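Local coordinates for protein CobC (Shigella flexneri 2a, PDB 6NRU) that probably removes the phosphate from adenosylcobalamin 5'-phosphate and from alpha-ribazole 5'-phosphate in the assembly of the nucleotide loop of vitamin B12, at residues A[6-10]-A[156-160]. Residues are numbered along the deposited sequence; the frame is centred on the assembly and turned at random.
Sequences LWLIR and LSLLI. With SO4 (sulfate ion), chain N.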
loop_
_atom_site.group_PDB
_atom_site.type_symbol
_atom_site.label_atom_id
_atom_site.label_comp_id
_atom_site.label_asym_id
_atom_site.label_seq_id
_atom_site.Cartn_x
_atom_site.Cartn_y
_atom_site.Cartn_z
ATOM N N LEU A 6 4.062 1.902 -12.984
ATOM C CA LEU A 6 4.179 1.753 -11.540
ATOM C C LEU A 6 4.052 0.277 -11.192
ATOM O O LEU A 6 3.024 -0.345 -11.477
ATOM C CB LEU A 6 3.107 2.568 -10.819
ATOM C CG LEU A 6 2.884 3.981 -11.364
ATOM C CD1 LEU A 6 1.751 4.666 -10.626
ATOM C CD2 LEU A 6 4.165 4.799 -11.265
ATOM N N TRP A 7 5.101 -0.284 -10.601
ATOM C CA TRP A 7 5.059 -1.647 -10.092
ATOM C C TRP A 7 4.644 -1.588 -8.629
ATOM O O TRP A 7 5.358 -1.013 -7.801
ATOM C CB TRP A 7 6.415 -2.332 -10.255
ATOM C CG TRP A 7 6.921 -2.332 -11.671
ATOM C CD1 TRP A 7 7.467 -1.279 -12.349
ATOM C CD2 TRP A 7 6.926 -3.439 -12.583
ATOM N NE1 TRP A 7 7.810 -1.661 -13.622
ATOM C CE2 TRP A 7 7.490 -2.983 -13.791
ATOM C CE3 TRP A 7 6.507 -4.771 -12.495
ATOM C CZ2 TRP A 7 7.644 -3.812 -14.904
ATOM C CZ3 TRP A 7 6.664 -5.591 -13.599
ATOM C CH2 TRP A 7 7.226 -5.108 -14.787
ATOM N N LEU A 8 3.486 -2.158 -8.316
ATOM C CA LEU A 8 2.893 -2.047 -6.991
ATOM C C LEU A 8 3.158 -3.316 -6.195
ATOM O O LEU A 8 2.888 -4.424 -6.672
ATOM C CB LEU A 8 1.388 -1.793 -7.096
ATOM C CG LEU A 8 0.979 -0.720 -8.108
ATOM C CD1 LEU A 8 -0.531 -0.552 -8.158
ATOM C CD2 LEU A 8 1.655 0.607 -7.785
ATOM N N ILE A 9 3.684 -3.152 -4.984
ATOM C CA ILE A 9 3.920 -4.259 -4.064
ATOM C C ILE A 9 3.394 -3.856 -2.694
ATOM O O ILE A 9 3.818 -2.836 -2.138
ATOM C CB ILE A 9 5.407 -4.637 -3.972
ATOM C CG1 ILE A 9 5.863 -5.347 -5.246
ATOM C CG2 ILE A 9 5.660 -5.513 -2.750
ATOM C CD1 ILE A 9 7.266 -5.913 -5.151
ATOM N N ARG A 10 2.471 -4.646 -2.158
ATOM C CA ARG A 10 2.035 -4.503 -0.780
ATOM C C ARG A 10 2.961 -5.312 0.117
ATOM O O ARG A 10 3.415 -6.395 -0.263
ATOM C CB ARG A 10 0.586 -4.973 -0.626
ATOM C CG ARG A 10 0.079 -5.074 0.804
ATOM C CD ARG A 10 -1.230 -5.847 0.834
ATOM N NE ARG A 10 -1.751 -6.057 2.182
ATOM C CZ ARG A 10 -2.810 -6.814 2.452
ATOM N NH1 ARG A 10 -3.453 -7.427 1.468
ATOM N NH2 ARG A 10 -3.228 -6.959 3.701
ATOM N N LEU A 156 -2.592 1.304 -2.009
ATOM C CA LEU A 156 -2.411 0.824 -3.374
ATOM C C LEU A 156 -3.747 0.571 -4.058
ATOM O O LEU A 156 -3.902 0.862 -5.250
ATOM C CB LEU A 156 -1.550 -0.439 -3.370
ATOM C CG LEU A 156 -0.121 -0.254 -2.852
ATOM C CD1 LEU A 156 0.598 -1.585 -2.765
ATOM C CD2 LEU A 156 0.639 0.704 -3.744
ATOM N N SER A 157 -4.725 0.030 -3.324
ATOM C CA SER A 157 -6.043 -0.196 -3.910
ATOM C C SER A 157 -6.703 1.118 -4.295
ATOM O O SER A 157 -7.331 1.220 -5.355
ATOM C CB SER A 157 -6.927 -0.964 -2.934
ATOM O OG SER A 157 -7.305 -0.134 -1.854
ATOM N N LEU A 158 -6.578 2.136 -3.438
ATOM C CA LEU A 158 -7.124 3.449 -3.761
ATOM C C LEU A 158 -6.321 4.130 -4.860
ATOM O O LEU A 158 -6.881 4.900 -5.651
ATOM C CB LEU A 158 -7.163 4.322 -2.510
ATOM C CG LEU A 158 -7.699 5.739 -2.706
ATOM C CD1 LEU A 158 -9.093 5.688 -3.295
ATOM C CD2 LEU A 158 -7.693 6.494 -1.391
ATOM N N LEU A 159 -5.015 3.866 -4.926
ATOM C CA LEU A 159 -4.213 4.408 -6.016
ATOM C C LEU A 159 -4.714 3.894 -7.357
ATOM O O LEU A 159 -4.899 4.668 -8.302
ATOM C CB LEU A 159 -2.739 4.051 -5.815
ATOM C CG LEU A 159 -1.775 4.600 -6.867
ATOM C CD1 LEU A 159 -1.542 6.080 -6.653
ATOM C CD2 LEU A 159 -0.461 3.843 -6.841
ATOM N N ILE A 160 -4.950 2.584 -7.452
ATOM C CA ILE A 160 -5.488 2.011 -8.681
ATOM C C ILE A 160 -6.810 2.675 -9.038
ATOM O O ILE A 160 -7.010 3.130 -10.169
ATOM C CB ILE A 160 -5.648 0.487 -8.543
ATOM C CG1 ILE A 160 -4.293 -0.182 -8.318
ATOM C CG2 ILE A 160 -6.321 -0.089 -9.781
ATOM C CD1 ILE A 160 -4.392 -1.662 -8.019
HETATM S S SO4 N . -2.961 -4.434 6.488
HETATM O O1 SO4 N . -3.857 -3.282 6.434
HETATM O O2 SO4 N . -3.338 -5.289 7.610
HETATM O O3 SO4 N . -3.062 -5.189 5.244
HETATM O O4 SO4 N . -1.585 -3.978 6.663
#
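Leu8 of the central strand packs against three side chains of helix 153-163. CD1 of Leu8 lies 3.8 Å from CG1 of Ile160, and its CD2 lies 4.0 Å from CD2 of Leu159. Leu8 and Leu156 run past each other in opposite directions, with their CD2 methyls 4.2 Å apart. With chi1 at -178°, the Leu159 side chain extends opposite its backbone N, and its CD2 faces both Leu8 and, at 4.5 Å, CD1 of Leu6. The other methyl of Leu156, CD1, rests on the strand backbone, 3.5 Å from O of Ile9. It also lies against the CB of Arg10 at 4.0 Å. All the apolar side chains here are buried, and strand 181-187 adds Ile184 beside Leu6 and Leu8.

The contact between the segments is apolar; the polar partners of Arg10 lie beyond it. Its extended chain leads away from the helix. NH2 bonds to O3 of a sulfate ion, modelled too short for its geometry to be trusted. Asn17 and Arg60 also bind the sulfate. NH1 bonds to the carbonyl O of Val176.

Segments 156-160 and 6-10 run roughly antiparallel, their axes at 150°, in the alpha/beta core of a histidine phosphatase. Arg10 directly precedes His11, the probable phosphohistidine, and the sulfate probably marks the phosphate pocket.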